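Local coordinates for myosin IE heavy chain (Dictyostelium discoideum, PDB 1LKX), which binds actin and hydrolyses ATP in an actin-activated manner, here as the motor domain of a single-headed myosin that may move membranes relative to actin, at residues A[468-474]-A[516-520]; A[444-448]-A[481-487]; A[68-72]-A[686-690]; A[630-634]-A[653-659]; A[142-146]-A[364-368]. One frame throughout, in Å; residues are numbered along the deposited sequence.

Contact 1 of 5, residues A[468-474]-A[516-520]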
# COMPACT_ATOMS: atom_id res chain seq x y z
N SER A 468 -16.92 -0.98 29.20
CA SER A 468 -17.38 -0.42 27.92
C SER A 468 -17.58 -1.45 26.81
O SER A 468 -16.97 -2.52 26.82
CB SER A 468 -16.41 0.67 27.45
OG SER A 468 -15.10 0.14 27.31
N THR A 469 -18.44 -1.09 25.85
CA THR A 469 -18.75 -1.94 24.70
C THR A 469 -18.72 -1.10 23.42
O THR A 469 -18.69 0.13 23.48
CB THR A 469 -20.16 -2.56 24.81
OG1 THR A 469 -21.15 -1.52 24.84
CG2 THR A 469 -20.27 -3.40 26.06
N ASP A 470 -18.72 -1.77 22.28
CA ASP A 470 -18.71 -1.08 20.99
C ASP A 470 -19.63 0.13 21.03
O ASP A 470 -19.26 1.22 20.61
CB ASP A 470 -19.17 -2.03 19.89
CG ASP A 470 -18.18 -3.14 19.61
OD1 ASP A 470 -18.59 -4.18 19.07
OD2 ASP A 470 -16.98 -2.97 19.93
N GLN A 471 -20.84 -0.09 21.56
CA GLN A 471 -21.84 0.96 21.66
C GLN A 471 -21.43 2.15 22.51
O GLN A 471 -21.58 3.30 22.08
CB GLN A 471 -23.14 0.38 22.20
CG GLN A 471 -24.34 1.29 22.03
CD GLN A 471 -24.57 1.68 20.58
OE1 GLN A 471 -24.52 0.84 19.67
NE2 GLN A 471 -24.83 2.97 20.35
N THR A 472 -20.92 1.90 23.71
CA THR A 472 -20.50 2.98 24.61
C THR A 472 -19.39 3.79 23.97
O THR A 472 -19.25 4.98 24.25
CB THR A 472 -19.99 2.45 26.00
OG1 THR A 472 -18.66 1.95 25.87
CG2 THR A 472 -20.90 1.34 26.50
N PHE A 473 -18.61 3.14 23.11
CA PHE A 473 -17.52 3.79 22.40
C PHE A 473 -18.09 4.74 21.35
O PHE A 473 -17.61 5.86 21.20
CB PHE A 473 -16.63 2.75 21.70
CG PHE A 473 -15.75 3.33 20.62
CD1 PHE A 473 -14.83 4.32 20.91
CD2 PHE A 473 -15.86 2.87 19.31
CE1 PHE A 473 -14.02 4.86 19.91
CE2 PHE A 473 -15.05 3.41 18.30
CZ PHE A 473 -14.14 4.40 18.61
N LEU A 474 -19.11 4.29 20.64
CA LEU A 474 -19.72 5.11 19.62
C LEU A 474 -20.21 6.42 20.24
O LEU A 474 -20.08 7.49 19.65
CB LEU A 474 -20.88 4.35 18.96
CG LEU A 474 -21.65 5.06 17.83
CD1 LEU A 474 -20.69 5.67 16.84
CD2 LEU A 474 -22.59 4.09 17.15
N VAL A 516 -19.28 0.34 14.01
CA VAL A 516 -18.54 0.14 15.26
C VAL A 516 -18.48 -1.31 15.75
O VAL A 516 -17.64 -1.64 16.58
CB VAL A 516 -19.15 1.01 16.38
CG1 VAL A 516 -18.40 0.80 17.67
CG2 VAL A 516 -19.07 2.46 16.00
N ARG A 517 -19.35 -2.17 15.24
CA ARG A 517 -19.40 -3.57 15.65
C ARG A 517 -18.05 -4.29 15.57
O ARG A 517 -17.47 -4.44 14.51
CB ARG A 517 -20.42 -4.32 14.79
CG ARG A 517 -20.88 -5.66 15.36
CD ARG A 517 -21.82 -6.41 14.40
NE ARG A 517 -22.60 -5.54 13.51
CZ ARG A 517 -23.39 -4.54 13.91
NH1 ARG A 517 -23.53 -4.25 15.21
NH2 ARG A 517 -24.05 -3.83 13.01
N GLY A 518 -17.57 -4.75 16.72
CA GLY A 518 -16.31 -5.47 16.77
C GLY A 518 -15.06 -4.62 16.86
O GLY A 518 -13.96 -5.15 16.92
N PHE A 519 -15.22 -3.31 16.87
CA PHE A 519 -14.08 -2.40 16.95
C PHE A 519 -13.19 -2.59 18.17
O PHE A 519 -11.98 -2.42 18.08
CB PHE A 519 -14.57 -0.94 16.92
CG PHE A 519 -14.46 -0.29 15.57
CD1 PHE A 519 -15.01 -0.90 14.45
CD2 PHE A 519 -13.82 0.93 15.42
CE1 PHE A 519 -14.92 -0.29 13.20
CE2 PHE A 519 -13.73 1.54 14.18
CZ PHE A 519 -14.28 0.93 13.06
N LEU A 520 -13.77 -2.94 19.32
CA LEU A 520 -12.96 -3.11 20.51
C LEU A 520 -12.05 -4.32 20.45
O LEU A 520 -10.84 -4.19 20.59
CB LEU A 520 -13.83 -3.18 21.76
CG LEU A 520 -14.34 -1.81 22.20
CD1 LEU A 520 -15.23 -1.97 23.41
CD2 LEU A 520 -13.17 -0.90 22.52
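Asp470 reaches with both carboxylate oxygens into the first turn of helix 519-524. Its OD1 takes the N-H of Gly518 at 2.6 Å in a nearly straight bond (167°), the nitrogen standing well above the carboxylate plane. OD2 receives the N-H of Leu520 at 3.3 Å, nearly along its own C-O direction. Two amides at the start of one helix are thus satisfied by a side chain from the start of another, and the positive end of the receiving helix would probably steady the negative charge. With CG beside its own backbone N (chi1 -69°), Asp470 turns its carboxylate to these amides, while its CB packs on Val516 CG1.

Apolar contacts flank the two bonds. Val516 divides its methyls: CG1 sits at the edge of the Phe473 ring, in its plane, 3.7 Å from CD2, whereas CG2 lies 3.7 Å from Leu474 CD1. Leu520 CD1 rests on the backbone of Thr469, 3.6 Å from its C atom. The type II turn from Val516 to Phe519, closed by Phe519 N to Val516 O, presents the amides, and Gly518 occupies its positive-phi corner and the N-cap.

In the lower 50 kDa subdomain of the motor, helix 455-464 meets Phe473 and Leu520 through Leu459, and Phe503 of strand 502-507 covers Leu474 and Val516.

Contact 2 of 5, residues A[444-448]-A[481-487]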
# COMPACT_ATOMS: atom_id res chain seq x y z
N ILE A 444 -7.03 17.95 8.72
CA ILE A 444 -8.03 17.90 9.76
C ILE A 444 -8.64 16.51 9.86
O ILE A 444 -9.15 16.13 10.91
CB ILE A 444 -9.11 18.94 9.52
CG1 ILE A 444 -8.51 20.33 9.70
CG2 ILE A 444 -10.23 18.78 10.54
CD1 ILE A 444 -7.25 20.55 8.95
N CYS A 445 -8.59 15.75 8.77
CA CYS A 445 -9.12 14.38 8.79
C CYS A 445 -8.13 13.50 9.53
O CYS A 445 -8.47 12.43 9.99
CB CYS A 445 -9.31 13.87 7.39
SG CYS A 445 -10.29 15.04 6.49
N GLU A 446 -6.89 13.95 9.63
CA GLU A 446 -5.89 13.19 10.36
C GLU A 446 -6.18 13.51 11.81
O GLU A 446 -6.57 12.64 12.60
CB GLU A 446 -4.48 13.68 10.07
CG GLU A 446 -4.26 14.17 8.67
CD GLU A 446 -4.40 13.09 7.68
OE1 GLU A 446 -3.70 12.07 7.85
OE2 GLU A 446 -5.22 13.24 6.74
N LEU A 447 -6.00 14.78 12.14
CA LEU A 447 -6.21 15.26 13.49
C LEU A 447 -7.41 14.59 14.16
O LEU A 447 -7.34 14.23 15.34
CB LEU A 447 -6.37 16.80 13.48
CG LEU A 447 -5.16 17.65 13.04
CD1 LEU A 447 -5.51 19.14 13.09
CD2 LEU A 447 -3.96 17.35 13.93
N ILE A 448 -8.49 14.39 13.41
CA ILE A 448 -9.67 13.77 13.99
C ILE A 448 -9.46 12.30 14.29
O ILE A 448 -10.41 11.58 14.58
CB ILE A 448 -10.91 13.87 13.08
CG1 ILE A 448 -12.17 13.56 13.89
CG2 ILE A 448 -10.78 12.89 11.93
CD1 ILE A 448 -13.39 13.27 13.06
N PHE A 481 -17.25 14.65 19.46
CA PHE A 481 -17.16 15.36 18.19
C PHE A 481 -18.52 15.90 17.75
O PHE A 481 -19.31 16.37 18.56
CB PHE A 481 -16.58 14.44 17.12
CG PHE A 481 -15.19 13.98 17.42
CD1 PHE A 481 -14.11 14.84 17.23
CD2 PHE A 481 -14.96 12.71 17.94
CE1 PHE A 481 -12.81 14.44 17.56
CE2 PHE A 481 -13.67 12.31 18.27
CZ PHE A 481 -12.60 13.18 18.08
N GLU A 482 -18.78 15.81 16.46
CA GLU A 482 -20.03 16.32 15.92
C GLU A 482 -20.28 17.70 16.48
O GLU A 482 -21.16 17.95 17.30
CB GLU A 482 -21.19 15.37 16.24
CG GLU A 482 -21.19 14.15 15.33
CD GLU A 482 -22.38 13.24 15.55
OE1 GLU A 482 -22.47 12.64 16.65
OE2 GLU A 482 -23.22 13.14 14.62
N LYS A 483 -19.42 18.59 16.01
CA LYS A 483 -19.35 20.00 16.30
C LYS A 483 -18.05 20.19 15.54
O LYS A 483 -17.50 21.28 15.39
CB LYS A 483 -19.16 20.26 17.81
CG LYS A 483 -19.69 21.62 18.27
CD LYS A 483 -21.16 21.80 17.86
CE LYS A 483 -21.69 23.20 18.16
NZ LYS A 483 -21.81 23.51 19.62
N ASN A 484 -17.59 19.04 15.04
CA ASN A 484 -16.39 18.90 14.25
C ASN A 484 -16.88 18.30 12.93
O ASN A 484 -17.61 17.32 12.93
CB ASN A 484 -15.42 17.94 14.97
CG ASN A 484 -14.28 17.45 14.10
OD1 ASN A 484 -14.49 16.68 13.17
ND2 ASN A 484 -13.06 17.89 14.39
N PRO A 485 -16.52 18.92 11.79
CA PRO A 485 -16.96 18.39 10.50
C PRO A 485 -16.24 17.07 10.28
O PRO A 485 -15.49 16.62 11.14
CB PRO A 485 -16.50 19.45 9.50
CG PRO A 485 -16.34 20.69 10.33
CD PRO A 485 -15.75 20.16 11.61
N HIS A 486 -16.45 16.45 9.13
CA HIS A 486 -15.77 15.18 8.87
C HIS A 486 -16.34 14.02 9.69
O HIS A 486 -16.08 12.86 9.37
CB HIS A 486 -14.28 15.32 9.16
CG HIS A 486 -13.64 16.48 8.46
ND1 HIS A 486 -13.58 16.57 7.08
CD2 HIS A 486 -13.07 17.61 8.94
CE1 HIS A 486 -12.99 17.70 6.75
NE2 HIS A 486 -12.68 18.35 7.85
N LEU A 487 -17.12 14.33 10.72
CA LEU A 487 -17.74 13.30 11.55
C LEU A 487 -19.23 13.54 11.80
O LEU A 487 -19.62 14.57 12.34
CB LEU A 487 -17.01 13.16 12.90
CG LEU A 487 -17.60 12.15 13.90
CD1 LEU A 487 -18.06 10.90 13.20
CD2 LEU A 487 -16.55 11.80 14.93
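The lower 50 kDa subdomain of the myosin motor joins the end of the short helix 443-447 to the loop that leads from helix 470-480 into strand 487-488. Ile448, just past the helix, is the central apolar side chain. Its CG1 lies over the face of Phe481, 4.2 Å from the ring centroid and 26° off the normal, a CH-pi contact. One bond further, CD1 crosses the Leu487 side chain at about a right angle, 3.6 Å from Leu487 CB. Having CG1 opposite the backbone N (chi1 -165°) carries this longer branch out to both partners.

A second point of contact is the imidazole of His486. Cys445 SG stands over one face, 3.9 Å from the ring centroid, in a sulfur-aromatic contact, and Pro485 CB over the opposite face, both near the rim. Ile444 comes in with its CG2 branch, 3.5 Å from His486 CD2. His486 ND1 also makes a weak hydrogen bond to Lys506 O, which may help to set the ring's rotation.

No hydrogen bond links the two segments. Cys445 also touches Glu408 of the relay helix, 398-430: van der Waals and sulfur-aromatic packing of a loop against a helix end beside this characteristic myosin element.

Contact 3 of 5, residues A[68-72]-A[686-690]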
# COMPACT_ATOMS: atom_id res chain seq x y z
N ARG A 68 17.55 9.32 -21.42
CA ARG A 68 16.81 10.41 -22.05
C ARG A 68 16.06 11.34 -21.10
O ARG A 68 15.71 10.96 -19.97
CB ARG A 68 15.84 9.83 -23.08
CG ARG A 68 16.56 9.10 -24.20
CD ARG A 68 15.64 8.83 -25.36
NE ARG A 68 16.41 8.62 -26.58
CZ ARG A 68 17.16 9.56 -27.15
NH1 ARG A 68 17.25 10.77 -26.61
NH2 ARG A 68 17.83 9.29 -28.26
N TYR A 69 15.82 12.56 -21.56
CA TYR A 69 15.11 13.56 -20.78
C TYR A 69 13.61 13.48 -21.02
O TYR A 69 13.16 13.03 -22.08
CB TYR A 69 15.59 14.95 -21.13
CG TYR A 69 16.98 15.25 -20.61
CD1 TYR A 69 17.33 14.98 -19.28
CD2 TYR A 69 17.94 15.83 -21.44
CE1 TYR A 69 18.60 15.28 -18.80
CE2 TYR A 69 19.22 16.13 -20.97
CZ TYR A 69 19.55 15.85 -19.65
OH TYR A 69 20.82 16.14 -19.19
N LYS A 70 12.85 13.94 -20.03
CA LYS A 70 11.39 13.90 -20.09
C LYS A 70 10.79 14.43 -21.40
O LYS A 70 9.83 13.86 -21.92
CB LYS A 70 10.80 14.69 -18.92
CG LYS A 70 9.39 14.24 -18.50
CD LYS A 70 9.44 13.35 -17.25
CE LYS A 70 9.95 14.10 -16.03
NZ LYS A 70 10.07 13.20 -14.85
N TYR A 71 11.36 15.51 -21.94
CA TYR A 71 10.82 16.08 -23.17
C TYR A 71 11.16 15.31 -24.44
O TYR A 71 10.45 15.39 -25.43
CB TYR A 71 11.26 17.55 -23.34
CG TYR A 71 12.70 17.76 -23.74
CD1 TYR A 71 13.16 17.34 -25.00
CD2 TYR A 71 13.62 18.33 -22.86
CE1 TYR A 71 14.51 17.48 -25.36
CE2 TYR A 71 14.97 18.47 -23.21
CZ TYR A 71 15.41 18.04 -24.46
OH TYR A 71 16.74 18.17 -24.81
N GLU A 72 12.26 14.56 -24.41
CA GLU A 72 12.68 13.79 -25.58
C GLU A 72 11.70 12.68 -25.94
O GLU A 72 11.72 12.18 -27.06
CB GLU A 72 14.06 13.17 -25.35
CG GLU A 72 15.24 14.14 -25.23
CD GLU A 72 16.58 13.42 -25.00
OE1 GLU A 72 16.68 12.64 -24.03
OE2 GLU A 72 17.53 13.64 -25.78
N PHE A 686 17.68 23.98 -19.41
CA PHE A 686 18.36 22.91 -20.15
C PHE A 686 19.52 23.56 -20.88
O PHE A 686 20.59 22.97 -21.06
CB PHE A 686 17.41 22.28 -21.18
CG PHE A 686 16.49 21.25 -20.61
CD1 PHE A 686 16.96 19.99 -20.25
CD2 PHE A 686 15.13 21.53 -20.45
CE1 PHE A 686 16.11 19.03 -19.73
CE2 PHE A 686 14.27 20.57 -19.93
CZ PHE A 686 14.75 19.31 -19.57
N TYR A 687 19.28 24.80 -21.32
CA TYR A 687 20.25 25.62 -22.03
C TYR A 687 21.60 25.58 -21.32
O TYR A 687 22.59 25.06 -21.86
CB TYR A 687 19.73 27.06 -22.06
CG TYR A 687 20.53 28.03 -22.89
CD1 TYR A 687 20.27 28.21 -24.25
CD2 TYR A 687 21.52 28.82 -22.31
CE1 TYR A 687 20.97 29.15 -25.01
CE2 TYR A 687 22.23 29.77 -23.05
CZ TYR A 687 21.94 29.93 -24.40
OH TYR A 687 22.63 30.89 -25.13
N PHE A 688 21.64 26.12 -20.11
CA PHE A 688 22.85 26.18 -19.30
C PHE A 688 23.48 24.81 -19.04
O PHE A 688 24.68 24.64 -19.19
CB PHE A 688 22.54 26.83 -17.96
CG PHE A 688 22.14 28.27 -18.06
CD1 PHE A 688 21.11 28.66 -18.91
CD2 PHE A 688 22.77 29.23 -17.28
CE1 PHE A 688 20.72 30.00 -18.97
CE2 PHE A 688 22.39 30.56 -17.34
CZ PHE A 688 21.36 30.95 -18.18
N GLU A 689 22.65 23.86 -18.62
CA GLU A 689 23.11 22.52 -18.30
C GLU A 689 23.61 21.74 -19.52
O GLU A 689 24.55 20.94 -19.42
CB GLU A 689 22.00 21.73 -17.60
CG GLU A 689 22.44 20.38 -17.03
CD GLU A 689 23.46 20.51 -15.91
OE1 GLU A 689 23.86 19.47 -15.34
OE2 GLU A 689 23.86 21.65 -15.60
N GLU A 690 22.97 21.94 -20.67
CA GLU A 690 23.38 21.25 -21.89
C GLU A 690 24.68 21.90 -22.39
O GLU A 690 25.23 21.51 -23.42
CB GLU A 690 22.29 21.31 -22.96
CG GLU A 690 22.22 20.07 -23.85
CD GLU A 690 21.81 18.81 -23.09
OE1 GLU A 690 20.64 18.71 -22.67
OE2 GLU A 690 22.67 17.92 -22.90
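Tyr69, whose ring lies against Phe686, gives its backbone N-H to Glu72 OE1 at 2.6 Å, arriving on the anti side of the carboxylate and somewhat out of its plane. The other oxygen, Glu72 OE2, forms a salt bridge with Arg68 NH1 at 3.0 Å. Glu72 therefore ties the segment 68-72 to itself, a local closure that also includes Glu72 N bonding to Tyr69 O and probably helps to hold the two tyrosines toward Phe686.

Across the contact the evidence is aromatic. Phe686 turns an edge, led by CE1, toward the face of Tyr69, with centroids 5.4 Å apart and planes at 60°. Tyr71 in turn directs its own edge at the Phe686 face: here the centroids are 4.9 Å apart, the planes stand at 85°, and Tyr71 CE2 lies over the ring centre. Tyr71 holds CG between its backbone N and carbonyl carbon (chi1 74°), which brings the ring edge-on to the Phe686 face. Both pairs are edge-to-face, the Tyr71 pair close to a true T and the Tyr69 pair tilted, so Phe686 serves as edge in one and face in the other. Glu690 adds a carboxylate oxygen, OE1, 3.4 Å from Tyr69 CE2.

This surface cluster joins helix 683-689, at the converter end of the motor, to the loop between helices 59-65 and 77-91, where Arg86 of the latter touches Tyr69.

Contact 4 of 5, residues A[630-634]-A[653-659]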
# COMPACT_ATOMS: atom_id res chain seq x y z
N TYR A 630 21.17 29.65 -4.48
CA TYR A 630 22.20 30.57 -4.97
C TYR A 630 23.62 30.01 -5.04
O TYR A 630 24.14 29.77 -6.14
CB TYR A 630 22.21 31.84 -4.11
CG TYR A 630 21.34 32.95 -4.67
CD1 TYR A 630 20.82 33.92 -3.82
CD2 TYR A 630 21.04 33.02 -6.03
CE1 TYR A 630 20.01 34.93 -4.31
CE2 TYR A 630 20.24 34.04 -6.53
CZ TYR A 630 19.72 34.99 -5.66
OH TYR A 630 18.90 35.98 -6.13
N THR A 631 24.24 29.82 -3.88
CA THR A 631 25.61 29.32 -3.81
C THR A 631 25.83 28.05 -4.65
O THR A 631 26.97 27.67 -4.93
CB THR A 631 26.00 29.01 -2.35
OG1 THR A 631 25.58 30.10 -1.50
CG2 THR A 631 27.52 28.84 -2.23
N ARG A 632 24.73 27.41 -5.05
CA ARG A 632 24.80 26.20 -5.86
C ARG A 632 24.96 26.56 -7.33
O ARG A 632 25.47 25.75 -8.12
CB ARG A 632 23.52 25.38 -5.66
CG ARG A 632 23.60 23.96 -6.21
CD ARG A 632 22.33 23.19 -5.91
NE ARG A 632 22.51 21.75 -6.02
CZ ARG A 632 21.59 20.85 -5.70
NH1 ARG A 632 20.40 21.24 -5.23
NH2 ARG A 632 21.84 19.55 -5.82
N PHE A 633 24.53 27.76 -7.69
CA PHE A 633 24.64 28.25 -9.07
C PHE A 633 26.06 28.72 -9.29
O PHE A 633 26.73 28.33 -10.25
CB PHE A 633 23.67 29.41 -9.30
CG PHE A 633 23.39 29.69 -10.75
CD1 PHE A 633 22.89 28.69 -11.59
CD2 PHE A 633 23.64 30.95 -11.29
CE1 PHE A 633 22.64 28.93 -12.93
CE2 PHE A 633 23.39 31.20 -12.64
CZ PHE A 633 22.88 30.19 -13.46
N TYR A 634 26.51 29.58 -8.37
CA TYR A 634 27.86 30.13 -8.38
C TYR A 634 28.89 29.03 -8.65
O TYR A 634 29.42 28.91 -9.76
CB TYR A 634 28.14 30.79 -7.02
CG TYR A 634 29.56 31.26 -6.81
CD1 TYR A 634 30.15 31.18 -5.55
CD2 TYR A 634 30.30 31.82 -7.85
CE1 TYR A 634 31.46 31.63 -5.33
CE2 TYR A 634 31.60 32.28 -7.65
CZ TYR A 634 32.17 32.18 -6.39
OH TYR A 634 33.46 32.64 -6.19
N LYS A 653 25.43 35.81 -4.43
CA LYS A 653 24.38 35.90 -5.44
C LYS A 653 24.74 36.93 -6.50
O LYS A 653 23.95 37.22 -7.41
CB LYS A 653 23.05 36.28 -4.79
CG LYS A 653 23.10 37.50 -3.89
CD LYS A 653 21.73 37.86 -3.35
CE LYS A 653 20.87 38.56 -4.40
NZ LYS A 653 20.67 37.75 -5.62
N GLN A 654 25.94 37.50 -6.38
CA GLN A 654 26.40 38.49 -7.35
C GLN A 654 26.63 37.72 -8.63
O GLN A 654 26.09 38.06 -9.68
CB GLN A 654 27.72 39.12 -6.88
CG GLN A 654 27.67 39.72 -5.48
CD GLN A 654 28.50 38.94 -4.48
OE1 GLN A 654 28.31 37.74 -4.28
NE2 GLN A 654 29.44 39.63 -3.85
N ALA A 655 27.41 36.65 -8.52
CA ALA A 655 27.72 35.78 -9.65
C ALA A 655 26.46 35.53 -10.44
O ALA A 655 26.37 35.88 -11.61
CB ALA A 655 28.31 34.46 -9.15
N THR A 656 25.48 34.92 -9.77
CA THR A 656 24.19 34.59 -10.39
C THR A 656 23.88 35.57 -11.50
O THR A 656 24.05 35.27 -12.68
CB THR A 656 23.02 34.65 -9.36
OG1 THR A 656 23.26 33.76 -8.27
CG2 THR A 656 21.72 34.24 -10.04
N GLU A 657 23.45 36.77 -11.11
CA GLU A 657 23.10 37.82 -12.05
C GLU A 657 24.05 37.89 -13.24
O GLU A 657 23.66 37.62 -14.37
CB GLU A 657 23.08 39.17 -11.35
CG GLU A 657 22.66 40.31 -12.26
CD GLU A 657 22.59 41.64 -11.54
OE1 GLU A 657 22.19 42.64 -12.18
OE2 GLU A 657 22.92 41.68 -10.34
N LEU A 658 25.29 38.25 -12.96
CA LEU A 658 26.31 38.38 -13.99
C LEU A 658 26.23 37.29 -15.06
O LEU A 658 26.25 37.58 -16.26
CB LEU A 658 27.69 38.39 -13.35
CG LEU A 658 27.94 39.57 -12.41
CD1 LEU A 658 29.33 39.44 -11.81
CD2 LEU A 658 27.78 40.89 -13.15
N ILE A 659 26.14 36.03 -14.62
CA ILE A 659 26.07 34.90 -15.54
C ILE A 659 24.88 34.97 -16.50
O ILE A 659 25.01 34.63 -17.68
CB ILE A 659 26.00 33.56 -14.76
CG1 ILE A 659 27.07 33.55 -13.65
CG2 ILE A 659 26.22 32.39 -15.71
CD1 ILE A 659 26.92 32.42 -12.66
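The Lys653 side chain folds across one face of the Tyr630 ring in the converter domain of the motor. Lys653 CB stands 17° off the ring normal in a CH-pi contact, and the chain, bent at its last two torsions, curls back to bring NZ to the phenol oxygen. Thr656 crosses the same tyrosine at about a right angle, its OG1 near CD2.

Phe633 and Ile659 run past each other in opposite directions, CE2 meeting CD1 at 3.7 Å, while the CA of Thr656 lies at the edge of the phenylalanine ring, near its plane. With CG opposite its backbone N (chi1 173°), Tyr634 extends to helix 654-661, and its CD2 meets Ala655 CB at 3.6 Å. Met672 and Val677, from the two short strands of the converter, pack on Tyr630 and Thr656.

The phenol oxygen is doubly used: Tyr630 OH bonds to Gly673 O and accepts a hydrogen bond from Lys653 NZ at 2.6 Å, a shortness that carries no weight at 3.0 Å resolution; NZ comes in side-on to the C-O bond, only 2.9 Å from Tyr630 CZ.

Contact 5 of 5, residues A[142-146]-A[364-368]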
# COMPACT_ATOMS: atom_id res chain seq x y z
N LEU A 142 5.57 -13.72 -4.95
CA LEU A 142 5.58 -14.43 -3.68
C LEU A 142 4.66 -13.75 -2.65
O LEU A 142 3.72 -14.36 -2.16
CB LEU A 142 7.02 -14.50 -3.17
CG LEU A 142 7.48 -15.69 -2.32
CD1 LEU A 142 7.13 -15.45 -0.88
CD2 LEU A 142 6.83 -16.95 -2.81
N LEU A 143 4.93 -12.49 -2.34
CA LEU A 143 4.11 -11.77 -1.40
C LEU A 143 2.69 -11.59 -1.90
O LEU A 143 1.74 -11.65 -1.13
CB LEU A 143 4.70 -10.39 -1.13
CG LEU A 143 6.04 -10.39 -0.40
CD1 LEU A 143 6.52 -8.96 -0.25
CD2 LEU A 143 5.90 -11.08 0.95
N GLU A 144 2.53 -11.36 -3.20
CA GLU A 144 1.21 -11.17 -3.78
C GLU A 144 0.32 -12.39 -3.50
O GLU A 144 -0.87 -12.24 -3.25
CB GLU A 144 1.33 -10.91 -5.27
CG GLU A 144 0.55 -9.69 -5.72
CD GLU A 144 1.20 -8.96 -6.91
OE1 GLU A 144 2.28 -8.33 -6.70
OE2 GLU A 144 0.65 -9.01 -8.05
N ALA A 145 0.91 -13.58 -3.52
CA ALA A 145 0.16 -14.80 -3.28
C ALA A 145 -0.43 -14.86 -1.88
O ALA A 145 -1.57 -15.28 -1.70
CB ALA A 145 1.04 -16.01 -3.53
N PHE A 146 0.34 -14.43 -0.88
CA PHE A 146 -0.13 -14.43 0.50
C PHE A 146 -0.80 -13.13 0.98
O PHE A 146 -1.57 -13.15 1.93
CB PHE A 146 1.02 -14.76 1.46
CG PHE A 146 1.60 -16.14 1.27
CD1 PHE A 146 2.52 -16.39 0.25
CD2 PHE A 146 1.20 -17.20 2.10
CE1 PHE A 146 3.02 -17.66 0.05
CE2 PHE A 146 1.70 -18.47 1.91
CZ PHE A 146 2.61 -18.71 0.89
N LEU A 364 7.24 -14.70 6.60
CA LEU A 364 7.58 -14.80 5.20
C LEU A 364 8.35 -13.56 4.73
O LEU A 364 9.34 -13.70 4.03
CB LEU A 364 6.32 -14.95 4.37
CG LEU A 364 6.41 -15.75 3.07
CD1 LEU A 364 5.16 -15.49 2.23
CD2 LEU A 364 7.64 -15.34 2.29
N VAL A 365 7.92 -12.36 5.11
CA VAL A 365 8.66 -11.18 4.66
C VAL A 365 10.06 -11.14 5.25
O VAL A 365 11.04 -10.97 4.53
CB VAL A 365 7.94 -9.84 4.99
CG1 VAL A 365 6.57 -9.81 4.37
CG2 VAL A 365 7.84 -9.67 6.46
N SER A 366 10.18 -11.29 6.56
CA SER A 366 11.51 -11.27 7.18
C SER A 366 12.36 -12.39 6.61
O SER A 366 13.57 -12.24 6.45
CB SER A 366 11.39 -11.43 8.68
OG SER A 366 10.64 -12.59 8.96
N LYS A 367 11.73 -13.51 6.28
CA LYS A 367 12.47 -14.63 5.73
C LYS A 367 13.07 -14.18 4.41
O LYS A 367 14.21 -14.50 4.09
CB LYS A 367 11.55 -15.83 5.50
CG LYS A 367 12.24 -17.18 5.64
CD LYS A 367 13.28 -17.39 4.55
CE LYS A 367 14.46 -18.24 5.06
NZ LYS A 367 14.09 -19.59 5.62
N ILE A 368 12.30 -13.43 3.64
CA ILE A 368 12.79 -12.92 2.37
C ILE A 368 13.88 -11.89 2.65
O ILE A 368 14.97 -11.98 2.11
CB ILE A 368 11.66 -12.25 1.57
CG1 ILE A 368 10.62 -13.30 1.18
CG2 ILE A 368 12.22 -11.59 0.33
CD1 ILE A 368 9.47 -12.74 0.39
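Leu364 pushes its branched end between Leu142 and Phe146, two side chains one turn apart, where helix 127-147 and helix 342-372 pack as an antiparallel pair in the upper 50 kDa subdomain of the motor. The axes of the two short segments run at 174° to each other and approach to 11.4 Å, so the gap is bridged by side chains alone. One methyl of the leucine, CD1, sits over the Phe146 face, offset toward the rim, 3.8 Å from the centroid and 26° off the normal, a CH-pi contact. Its other methyl, CD2, is turned to Leu142 CD1.

The hollow on the other helix lies between Leu364 and Ile368, again one turn apart, and Leu142 CD1 fills it, 3.8 Å from Ile368 CD1. Ile368 CD1 touches both Leu142 CD1 and Leu143 CD2. Around these, Met253 of helix 242-255 and Leu256 cover Leu142, and Ile179 of strand 174-182 lies on Leu143. All six touching residues are buried.

Leu143 makes a second point of contact: with CG beside the backbone N (chi1 -66°), its CD2 reaches Val365 CG1 at 3.7 Å and Ile368 CD1 at 4.0 Å.

Contact 5 lies nearest the nucleotide site of the five: the Leu143 side chain is about 9 Å from that of Thr108, about 11 Å from the bound magnesium ion and about 12 Å from the vanadate. The others lie away from the annotated sites. Contacts 1 and 2 share the lower 50 kDa subdomain, their centres 19 Å apart, and their segments alternate along the chain. Contacts 3 and 4 meet directly, Phe688 CE2 packing on Phe633 CZ at 3.9 Å, so the converter core is continuous with the helix that contact 3 joins to loop 68-72. Contact 3 spans 613 intervening residues and encloses the other four along the chain; its centre is 58 Å from that of contact 1.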